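Local structure of endo-beta-1,4-glucanase (Bacillus licheniformis, 2JEN) at the alpha-D-glucopyranose and alpha-D-xylopyranose site and the interface of chains A and B. The protein hydrolyses internal beta-1,4-glucosidic linkages in the backbone of xyloglucan, a branched polysaccharide of the plant cell wall. Coordinates in Å, arbitrary orientation; residue numbers count along the deposited sequence, not the author numbering. Chains: chain A/B, Endo-beta-1,4-glucanase.

Contact 1: the alpha-D-glucopyranose and alpha-D-xylopyranose site. Residues chain A 53, 84, 86, 131, 157, 159, 164-168, 189, 243, 245. With GLC (alpha-D-glucopyranose), chain C; GLC (alpha-D-glucopyranose), chain D; XYS (alpha-D-xylopyranose), chain E; XYS (alpha-D-xylopyranose), chain F.
The substrate cleft on the concave side of the family 12 beta-jelly-roll holds a branched xyloglucan fragment: two linked glucose units, each carrying a xylose on its O6. GLC (chain D), almost wholly enclosed by protein, meets A:Glu243, which by family is the catalytic acid/base. The glutamate has CG anti to its carbonyl carbon and runs on extended (chi2 -174°), so that the carboxylate arrives tip-first at two neighbouring sugar hydroxyls. OE1 accepts from O3 of GLC (chain D) at 2.6 Å, and OE2 from O4 of the same sugar at 2.7 Å. Both oxygens use their syn lone pairs, a forked grip that would fix the turn of the carboxylate. Because O4 is the non-reducing end of the backbone, this sugar probably occupies the +1 subsite, where an acid/base would protonate the leaving oxygen; the two donated bonds are also likely to stabilise a negative charge on the carboxylate.

About a quarter-turn round the same ring, O2 donates to the carbonyl O of A:Gly166 at 2.6 Å, coming from 30° above the carbonyl plane. The same hydroxyl lies at the in-plane edges of the A:Trp159 and A:Phe245 rings. A:Phe245 serves both sugar types: its CZ rim borders the glucose, while one face carries C5 of XYS (chain F), 3.8 Å from the ring centroid, in a CH-pi contact. Roughly at right angles to the phenyl, the backbone N of A:Gly166 adds a weak hydrogen bond to the ring oxygen O5 of this xylose. A:Ile189 reaches with CD1, its branch tip, to C6 of GLC (chain D) at 3.9 Å, near the second branch, whose XYS (chain E) is poorly ordered. Water finishes the recognition: A:Ala168 N meets water 1 along a nearly straight bond (172° at H), and water 1 lies 2.9 Å from O3 of GLC (chain D).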
ATOM      1  N   TRP A  53      13.064   2.903  16.560  1.00 10.32           N
ATOM      2  CA  TRP A  53      14.254   3.650  16.895  1.00 10.61           C
ATOM      3  C   TRP A  53      15.521   3.216  16.162  1.00 10.91           C
ATOM      4  O   TRP A  53      16.454   4.009  16.021  1.00 12.62           O
ATOM      5  CB  TRP A  53      14.532   3.608  18.382  1.00 11.77           C
ATOM      6  CG  TRP A  53      14.952   2.318  18.999  1.00 11.69           C
ATOM      7  CD1 TRP A  53      14.139   1.352  19.551  1.00 12.37           C
ATOM      8  CD2 TRP A  53      16.294   1.878  19.230  1.00 12.67           C
ATOM      9  NE1 TRP A  53      14.908   0.354  20.102  1.00 12.61           N
ATOM     10  CE2 TRP A  53      16.218   0.668  19.930  1.00 12.39           C
ATOM     11  CE3 TRP A  53      17.545   2.433  18.958  1.00 14.45           C
ATOM     12  CZ2 TRP A  53      17.347  -0.028  20.344  1.00 14.74           C
ATOM     13  CZ3 TRP A  53      18.678   1.730  19.354  1.00 16.96           C
ATOM     14  CH2 TRP A  53      18.555   0.506  20.025  1.00 16.83           C
ATOM     15  N   SER A  84      22.404  -7.873  13.876  1.00 13.61           N
ATOM     16  CA  SER A  84      22.167  -8.012  15.310  1.00 14.14           C
ATOM     17  C   SER A  84      21.746  -6.706  15.995  1.00 14.93           C
ATOM     18  O   SER A  84      21.620  -6.643  17.204  1.00 16.79           O
ATOM     19  CB  SER A  84      23.444  -8.549  15.975  0.50 15.61           C
ATOM     20  OG  SER A  84      24.443  -7.561  15.908  0.50 18.01           O
ATOM     21  N   VAL A  86      18.969  -3.921  17.050  1.00 11.30           N
ATOM     22  CA  VAL A  86      17.533  -3.780  17.235  1.00 10.82           C
ATOM     23  C   VAL A  86      16.999  -2.741  16.243  1.00 10.17           C
ATOM     24  O   VAL A  86      17.499  -1.620  16.220  1.00 11.09           O
ATOM     25  CB  VAL A  86      17.200  -3.350  18.680  1.00 10.30           C
ATOM     26  CG1 VAL A  86      15.699  -3.069  18.824  1.00 11.35           C
ATOM     27  CG2 VAL A  86      17.634  -4.416  19.688  1.00 12.37           C
ATOM     28  N   THR A 131      14.222 -13.084  14.122  1.00 10.95           N
ATOM     29  CA  THR A 131      14.922 -12.880  15.371  1.00 10.82           C
ATOM     30  C   THR A 131      14.247 -11.740  16.108  1.00 11.27           C
ATOM     31  O   THR A 131      14.194 -10.604  15.568  1.00 10.82           O
ATOM     32  CB  THR A 131      16.399 -12.553  15.111  1.00 11.58           C
ATOM     33  OG1 THR A 131      16.994 -13.669  14.418  1.00 14.04           O
ATOM     34  CG2 THR A 131      17.143 -12.319  16.446  1.00 11.94           C
ATOM     35  N   MET A 157      15.203  -5.048  31.734  1.00 11.05           N
ATOM     36  CA  MET A 157      14.443  -5.781  30.751  1.00 11.08           C
ATOM     37  C   MET A 157      14.042  -7.138  31.308  1.00 11.40           C
ATOM     38  O   MET A 157      14.830  -7.812  31.991  1.00 13.01           O
ATOM     39  CB  MET A 157      15.262  -6.008  29.496  1.00 11.48           C
ATOM     40  CG  MET A 157      15.822  -4.769  28.905  1.00 11.76           C
ATOM     41  SD  MET A 157      16.348  -5.037  27.216  1.00 15.27           S
ATOM     42  CE  MET A 157      14.774  -4.947  26.337  1.00 16.85           C
ATOM     43  N   TRP A 159      12.504 -10.495  29.692  1.00 10.69           N
ATOM     44  CA  TRP A 159      12.163 -11.157  28.445  1.00  9.91           C
ATOM     45  C   TRP A 159      11.314 -12.402  28.703  1.00 10.47           C
ATOM     46  O   TRP A 159      11.762 -13.360  29.347  1.00 12.22           O
ATOM     47  CB  TRP A 159      13.387 -11.590  27.631  1.00 11.06           C
ATOM     48  CG  TRP A 159      14.364 -10.530  27.223  1.00 11.09           C
ATOM     49  CD1 TRP A 159      14.654  -9.342  27.840  1.00 11.94           C
ATOM     50  CD2 TRP A 159      15.263 -10.644  26.125  1.00 10.24           C
ATOM     51  NE1 TRP A 159      15.657  -8.691  27.151  1.00 12.45           N
ATOM     52  CE2 TRP A 159      16.051  -9.482  26.103  1.00 11.54           C
ATOM     53  CE3 TRP A 159      15.474 -11.614  25.163  1.00 11.28           C
ATOM     54  CZ2 TRP A 159      17.042  -9.266  25.144  1.00 12.34           C
ATOM     55  CZ3 TRP A 159      16.464 -11.388  24.194  1.00 12.05           C
ATOM     56  CH2 TRP A 159      17.236 -10.223  24.221  1.00 11.63           C
ATOM     57  N   ASN A 164      15.965 -16.517  18.983  1.00 12.54           N
ATOM     58  CA  ASN A 164      17.232 -16.397  18.270  1.00 13.03           C
ATOM     59  C   ASN A 164      18.057 -15.190  18.667  1.00 13.26           C
ATOM     60  O   ASN A 164      19.046 -14.876  18.000  1.00 14.58           O
ATOM     61  CB  ASN A 164      17.063 -16.465  16.747  1.00 13.35           C
ATOM     62  CG  ASN A 164      16.367 -17.715  16.293  1.00 14.38           C
ATOM     63  OD1 ASN A 164      16.776 -18.820  16.665  1.00 20.03           O
ATOM     64  ND2 ASN A 164      15.322 -17.567  15.479  1.00 16.63           N
ATOM     65  N   ALA A 165      17.665 -14.520  19.740  1.00 13.26           N
ATOM     66  CA  ALA A 165      18.350 -13.300  20.146  1.00 13.39           C
ATOM     67  C   ALA A 165      19.192 -13.501  21.385  1.00 13.76           C
ATOM     68  O   ALA A 165      19.358 -14.627  21.883  1.00 15.07           O
ATOM     69  CB  ALA A 165      17.338 -12.107  20.356  1.00 13.92           C
ATOM     70  N   GLY A 166      19.764 -12.406  21.851  1.00 14.14           N
ATOM     71  CA  GLY A 166      20.510 -12.404  23.095  1.00 15.22           C
ATOM     72  C   GLY A 166      20.683 -10.982  23.570  1.00 15.24           C
ATOM     73  O   GLY A 166      20.596 -10.046  22.782  1.00 15.16           O
ATOM     74  N   PRO A 167      20.878 -10.797  24.870  1.00 15.29           N
ATOM     75  CA  PRO A 167      20.850  -9.509  25.477  1.00 14.20           C
ATOM     76  C   PRO A 167      22.178  -8.773  25.470  1.00 14.56           C
ATOM     77  O   PRO A 167      23.229  -9.337  25.089  1.00 15.71           O
ATOM     78  CB  PRO A 167      20.422  -9.832  26.908  1.00 15.42           C
ATOM     79  CG  PRO A 167      21.127 -11.119  27.166  1.00 16.87           C
ATOM     80  CD  PRO A 167      20.955 -11.872  25.879  1.00 17.47           C
ATOM     81  N   ALA A 168      22.129  -7.525  25.918  1.00 13.90           N
ATOM     82  CA  ALA A 168      23.321  -6.714  26.089  1.00 14.10           C
ATOM     83  C   ALA A 168      24.023  -7.169  27.364  1.00 14.21           C
ATOM     84  O   ALA A 168      23.400  -7.595  28.345  1.00 14.94           O
ATOM     85  CB  ALA A 168      22.950  -5.263  26.199  1.00 15.19           C
ATOM     86  N   ILE A 189      24.802   0.669  28.284  1.00 12.26           N
ATOM     87  CA  ILE A 189      24.496   1.243  26.966  1.00 13.08           C
ATOM     88  C   ILE A 189      25.040   2.665  26.939  1.00 12.82           C
ATOM     89  O   ILE A 189      24.586   3.537  27.671  1.00 13.84           O
ATOM     90  CB  ILE A 189      22.961   1.255  26.723  1.00 13.09           C
ATOM     91  CG1 ILE A 189      22.376  -0.140  26.920  1.00 15.56           C
ATOM     92  CG2 ILE A 189      22.684   1.855  25.330  1.00 14.75           C
ATOM     93  CD1 ILE A 189      22.913  -1.171  25.980  1.00 17.91           C
ATOM     94  N   GLU A 243      11.309  -6.385  20.735  1.00  9.49           N
ATOM     95  CA  GLU A 243      12.465  -5.904  19.970  1.00  9.54           C
ATOM     96  C   GLU A 243      12.594  -6.802  18.778  1.00  8.93           C
ATOM     97  O   GLU A 243      12.602  -8.032  18.908  1.00 10.46           O
ATOM     98  CB  GLU A 243      13.764  -5.959  20.765  1.00 10.00           C
ATOM     99  CG  GLU A 243      13.811  -5.032  21.974  1.00 10.08           C
ATOM    100  CD  GLU A 243      15.159  -5.005  22.649  1.00 11.54           C
ATOM    101  OE1 GLU A 243      15.596  -6.037  23.157  1.00 12.89           O
ATOM    102  OE2 GLU A 243      15.795  -3.935  22.664  1.00 14.18           O
ATOM    103  N   PHE A 245      14.900  -7.725  15.470  1.00  9.49           N
ATOM    104  CA  PHE A 245      16.172  -7.666  14.819  1.00 10.05           C
ATOM    105  C   PHE A 245      16.003  -7.926  13.322  1.00  9.68           C
ATOM    106  O   PHE A 245      16.617  -7.276  12.471  1.00 10.30           O
ATOM    107  CB  PHE A 245      17.117  -8.673  15.451  1.00  9.97           C
ATOM    108  CG  PHE A 245      17.352  -8.458  16.911  1.00 10.69           C
ATOM    109  CD1 PHE A 245      16.443  -8.946  17.849  1.00 11.51           C
ATOM    110  CD2 PHE A 245      18.450  -7.758  17.357  1.00 11.82           C
ATOM    111  CE1 PHE A 245      16.647  -8.735  19.217  1.00 12.60           C
ATOM    112  CE2 PHE A 245      18.672  -7.585  18.745  1.00 13.50           C
ATOM    113  CZ  PHE A 245      17.767  -8.078  19.655  1.00 13.30           C
TER
HETATM  114  C1  GLC C   1      25.809  -7.989  20.760  1.00 23.47           C
HETATM  115  C2  GLC C   1      25.754  -6.683  21.523  1.00 23.54           C
HETATM  116  C3  GLC C   1      24.491  -6.575  22.377  1.00 20.39           C
HETATM  117  C4  GLC C   1      23.246  -6.905  21.548  1.00 17.22           C
HETATM  118  C5  GLC C   1      23.450  -8.240  20.855  1.00 17.89           C
HETATM  119  C6  GLC C   1      22.274  -8.592  19.932  1.00 17.36           C
HETATM  120  O1  GLC C   1      26.851  -7.914  19.802  1.00 25.90           O
HETATM  121  O2  GLC C   1      26.858  -6.627  22.415  1.00 26.78           O
HETATM  122  O3  GLC C   1      24.367  -5.290  22.941  1.00 23.29           O
HETATM  123  O4  GLC C   1      22.119  -7.047  22.399  1.00 16.56           O
HETATM  124  O5  GLC C   1      24.607  -8.159  20.031  1.00 21.25           O
HETATM  125  O6  GLC C   1      22.627  -9.777  19.224  1.00 17.93           O
HETATM  126  C1  GLC D   2      21.053  -6.084  22.255  1.00 16.65           C
HETATM  127  C2  GLC D   2      19.927  -6.498  23.172  1.00 14.05           C
HETATM  128  C3  GLC D   2      18.828  -5.463  23.209  1.00 15.37           C
HETATM  129  C4  GLC D   2      19.370  -4.047  23.419  1.00 16.78           C
HETATM  130  C5  GLC D   2      20.552  -3.815  22.462  1.00 17.30           C
HETATM  131  C6  GLC D   2      21.202  -2.462  22.735  1.00 20.87           C
HETATM  132  O2  GLC D   2      19.376  -7.710  22.703  1.00 15.17           O
HETATM  133  O3  GLC D   2      17.955  -5.778  24.263  1.00 15.22           O
HETATM  134  O4  GLC D   2      18.322  -3.095  23.236  1.00 17.82           O
HETATM  135  O5  GLC D   2      21.530  -4.807  22.672  1.00 17.36           O
HETATM  136  O6  GLC D   2      22.060  -2.130  21.641  1.00 22.66           O
HETATM  137  C1  XYS E   3      22.747  -0.883  21.888  1.00 31.12           C
HETATM  138  C2  XYS E   3      23.117  -0.274  20.561  1.00 34.19           C
HETATM  139  C3  XYS E   3      24.092  -1.200  19.851  1.00 34.60           C
HETATM  140  C4  XYS E   3      25.276  -1.543  20.736  1.00 36.16           C
HETATM  141  C5  XYS E   3      24.832  -1.974  22.133  1.00 35.36           C
HETATM  142  O2  XYS E   3      21.987  -0.089  19.718  1.00 37.14           O
HETATM  143  O3  XYS E   3      24.583  -0.535  18.697  1.00 37.42           O
HETATM  144  O4  XYS E   3      26.026  -2.561  20.092  1.00 38.29           O
HETATM  145  O5  XYS E   3      23.871  -1.060  22.660  1.00 31.23           O
HETATM  146  C1  XYS F   4      21.951 -10.956  19.637  1.00 18.15           C
HETATM  147  C2  XYS F   4      22.602 -12.147  18.981  1.00 18.84           C
HETATM  148  C3  XYS F   4      22.407 -12.084  17.482  1.00 20.63           C
HETATM  149  C4  XYS F   4      20.925 -11.951  17.182  1.00 18.01           C
HETATM  150  C5  XYS F   4      20.399 -10.746  17.938  1.00 16.06           C
HETATM  151  O2  XYS F   4      23.996 -12.193  19.308  1.00 24.14           O
HETATM  152  O3  XYS F   4      22.955 -13.234  16.850  1.00 23.51           O
HETATM  153  O4  XYS F   4      20.771 -11.699  15.793  1.00 22.13           O
HETATM  154  O5  XYS F   4      20.589 -10.880  19.345  1.00 16.30           O
HETATM  155  O   HOH W   1      19.431  -6.627  26.603  1.00 15.68           O
HETATM  156  O   HOH W   2      20.850  -2.603  18.859  1.00 22.44           O
HETATM  157  O   HOH W   3      19.726 -14.082  14.700  1.00 33.41           O

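Contact 2: the interface of chains A and B. Residues chain A 34-35, 37, 61; chain B 35, 56, 58-61.
Two prolines from the two copies, A:Pro35 and B:Pro35, point at each other tip to tip across the two-fold axis, their CG atoms 4.1 Å apart. Each is flanked by the partner's Trp61, which it crosses at about a right angle: CD of A:Pro35 touches the benzo-ring atom CZ2 of B:Trp61 at 3.6 Å, and the twin pair repeats this with the chains exchanged. The indole of B:Trp61 leaves its backbone in the crowded position, with CG between N and the carbonyl carbon (chi1 61°).

Next to this small apolar centre, the A:Asn34 amide lies almost parallel to the B:Trp61 indole, the planes 14° apart, with ND2 over one face and offset toward the rim. The amide thus spends its flat side on the ring and its polar ends on the backbone beyond. ND2 donates to the carbonyl O of B:Trp61 at 3.0 Å. OD1 accepts from B:Gly60 N at 2.8 Å, the donor standing above the carbonyl plane, and can also accept, more loosely, from B:Ser59 OG, which sits in plane on a lone pair. In place of A:Asn34, an alanine here would probably loosen the hold on the B:Ser59 to B:Trp61 stretch of loop, since both amide ends and the cover over the indole go together.

A:Asp37 braces this clamp from its own chain: OD2 accepts from A:Asn34 N at 2.9 Å, a bond that would favour a charged carboxylate. B:Ser59 OG, anti to its backbone N (chi1 -172°), approaches the same OD2 at 2.8 Å; its one hydroxyl hydrogen must be shared or alternate between A:Asp37 OD2, the shorter approach, and A:Asn34 OD1. At the outer rim, B:Trp61 NE1 meets water 4, which also binds the carbonyl O of A:Pro35. Water 6 joins A:Pro35 O and A:Asp37 OD1 to the carbonyl O atoms of B:Asp56 and B:Val58, the last at 2.9 Å.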
ATOM      1  N   ASN A  34       2.786   4.973  10.780  1.00  8.70           N
ATOM      2  CA  ASN A  34       3.932   5.861  10.648  1.00  8.53           C
ATOM      3  C   ASN A  34       4.828   5.806  11.881  1.00  8.74           C
ATOM      4  O   ASN A  34       4.392   5.460  12.979  1.00  9.11           O
ATOM      5  CB  ASN A  34       3.518   7.318  10.357  1.00  9.27           C
ATOM      6  CG  ASN A  34       2.872   7.518   9.005  1.00  9.93           C
ATOM      7  OD1 ASN A  34       1.698   7.769   8.952  1.00 17.06           O
ATOM      8  ND2 ASN A  34       3.586   7.365   7.937  1.00 12.35           N
ATOM      9  N   PRO A  35       6.110   6.197  11.695  1.00  8.55           N
ATOM     10  CA  PRO A  35       7.033   6.167  12.815  1.00  8.85           C
ATOM     11  C   PRO A  35       6.520   6.996  13.984  1.00  9.47           C
ATOM     12  O   PRO A  35       6.072   8.125  13.805  1.00  9.62           O
ATOM     13  CB  PRO A  35       8.309   6.778  12.237  1.00 10.27           C
ATOM     14  CG  PRO A  35       8.239   6.438  10.752  1.00 10.11           C
ATOM     15  CD  PRO A  35       6.761   6.603  10.443  1.00  9.55           C
ATOM     16  N   ASP A  37       3.967   6.842  15.783  1.00  8.57           N
ATOM     17  CA  ASP A  37       2.525   6.945  16.042  1.00  8.56           C
ATOM     18  C   ASP A  37       2.158   6.370  17.405  1.00  8.92           C
ATOM     19  O   ASP A  37       2.807   5.453  17.905  1.00  9.18           O
ATOM     20  CB  ASP A  37       1.711   6.283  14.942  1.00  8.07           C
ATOM     21  CG  ASP A  37       1.740   7.037  13.605  1.00  8.45           C
ATOM     22  OD1 ASP A  37       2.281   8.159  13.531  1.00  9.14           O
ATOM     23  OD2 ASP A  37       1.155   6.500  12.623  1.00  8.66           O
ATOM     24  N   TRP A  61      10.906  -2.077   5.011  1.00  8.83           N
ATOM     25  CA  TRP A  61      10.190  -2.444   6.210  1.00  8.92           C
ATOM     26  C   TRP A  61       8.846  -1.764   6.345  1.00  9.47           C
ATOM     27  O   TRP A  61       8.560  -0.745   5.703  1.00  9.82           O
ATOM     28  CB  TRP A  61      11.049  -2.106   7.437  1.00  9.92           C
ATOM     29  CG  TRP A  61      11.395  -0.677   7.615  1.00 10.11           C
ATOM     30  CD1 TRP A  61      12.571  -0.040   7.253  1.00 10.56           C
ATOM     31  CD2 TRP A  61      10.618   0.303   8.327  1.00  9.28           C
ATOM     32  NE1 TRP A  61      12.545   1.264   7.686  1.00 11.95           N
ATOM     33  CE2 TRP A  61      11.365   1.503   8.345  1.00  9.87           C
ATOM     34  CE3 TRP A  61       9.406   0.256   9.004  1.00 10.22           C
ATOM     35  CZ2 TRP A  61      10.908   2.623   9.022  1.00 12.09           C
ATOM     36  CZ3 TRP A  61       8.971   1.377   9.665  1.00 11.20           C
ATOM     37  CH2 TRP A  61       9.734   2.541   9.663  1.00 11.86           C
TER
ATOM     38  N   PRO B  35      12.030   5.961   5.680  1.00  8.55           N
ATOM     39  CA  PRO B  35      12.775   7.110   6.159  1.00  8.85           C
ATOM     40  C   PRO B  35      14.271   6.939   5.932  1.00  9.47           C
ATOM     41  O   PRO B  35      14.835   5.887   6.222  1.00  9.62           O
ATOM     42  CB  PRO B  35      12.456   7.140   7.654  1.00 10.27           C
ATOM     43  CG  PRO B  35      11.073   6.506   7.747  1.00 10.11           C
ATOM     44  CD  PRO B  35      11.146   5.399   6.709  1.00  9.55           C
ATOM     45  N   ASP B  56       8.289  13.364  13.248  1.00 11.61           N
ATOM     46  CA  ASP B  56       8.036  12.538  14.449  1.00 13.45           C
ATOM     47  C   ASP B  56       6.634  12.695  15.039  1.00 12.00           C
ATOM     48  O   ASP B  56       6.087  11.727  15.597  1.00 13.12           O
ATOM     49  CB  ASP B  56       9.062  12.823  15.584  1.00 16.26           C
ATOM     50  CG  ASP B  56      10.475  12.376  15.276  1.00 21.89           C
ATOM     51  OD1 ASP B  56      10.713  11.580  14.343  1.00 28.15           O
ATOM     52  OD2 ASP B  56      11.348  12.885  16.013  1.00 32.10           O
ATOM     53  N   VAL B  58       3.745  13.780  13.532  1.00 10.57           N
ATOM     54  CA  VAL B  58       2.636  13.747  12.571  1.00  9.74           C
ATOM     55  C   VAL B  58       2.423  12.352  12.013  1.00  9.33           C
ATOM     56  O   VAL B  58       3.313  11.501  12.097  1.00  9.59           O
ATOM     57  CB  VAL B  58       2.773  14.805  11.457  1.00  9.96           C
ATOM     58  CG1 VAL B  58       2.799  16.249  12.064  1.00 11.56           C
ATOM     59  CG2 VAL B  58       4.013  14.574  10.605  1.00 11.37           C
ATOM     60  N   SER B  59       1.270  12.142  11.407  1.00  9.60           N
ATOM     61  CA  SER B  59       0.904  10.837  10.889  1.00  8.87           C
ATOM     62  C   SER B  59       0.115  11.008   9.591  1.00 10.25           C
ATOM     63  O   SER B  59      -0.202  12.121   9.195  1.00 13.41           O
ATOM     64  CB  SER B  59       0.105  10.044  11.933  1.00  9.65           C
ATOM     65  OG  SER B  59      -0.121   8.701  11.531  1.00  9.44           O
ATOM     66  N   GLY B  60      -0.178   9.913   8.935  1.00  9.38           N
ATOM     67  CA  GLY B  60      -0.922   9.951   7.706  1.00  9.56           C
ATOM     68  C   GLY B  60      -0.126  10.204   6.456  1.00  9.00           C
ATOM     69  O   GLY B  60      -0.705  10.478   5.407  1.00 11.12           O
ATOM     70  N   TRP B  61       1.190  10.185   6.575  1.00  8.83           N
ATOM     71  CA  TRP B  61       2.064  10.657   5.527  1.00  8.92           C
ATOM     72  C   TRP B  61       2.766   9.547   4.778  1.00  9.47           C
ATOM     73  O   TRP B  61       2.868   8.405   5.243  1.00  9.82           O
ATOM     74  CB  TRP B  61       3.114  11.600   6.130  1.00  9.92           C
ATOM     75  CG  TRP B  61       4.015  11.005   7.146  1.00 10.11           C
ATOM     76  CD1 TRP B  61       3.900  11.080   8.524  1.00 10.56           C
ATOM     77  CD2 TRP B  61       5.266  10.344   6.888  1.00  9.28           C
ATOM     78  NE1 TRP B  61       4.993  10.491   9.113  1.00 11.95           N
ATOM     79  CE2 TRP B  61       5.845  10.032   8.139  1.00  9.87           C
ATOM     80  CE3 TRP B  61       5.975  10.054   5.730  1.00 10.22           C
ATOM     81  CZ2 TRP B  61       7.098   9.445   8.225  1.00 12.09           C
ATOM     82  CZ3 TRP B  61       7.213   9.471   5.837  1.00 11.20           C
ATOM     83  CH2 TRP B  61       7.752   9.179   7.087  1.00 11.86           C
TER
HETATM   84  O   HOH W   4       6.304   9.927  11.674  1.00 12.10           O
HETATM   85  O   HOH W   5      14.095   3.745   7.866  1.00 12.10           O
HETATM   86  O   HOH W   6       4.001  10.033  14.464  1.00 13.79           O

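About 23 Å separates the C-alpha centres of contact 1 and contact 2. They have no residue in common, but within chain A they draw on one loop, between strand 46-49 and strand 62-67: A:Trp53 edges the sugar cleft, and A:Trp61 takes part in the interface. The pairing might therefore steady a loop that flanks the cleft, although the structure alone does not show any coupling. Contact 1 lies within one chain, so each copy can hold substrate with its own residues. The deposited assembly has six copies, and contact 2 may owe its existence to crystal packing.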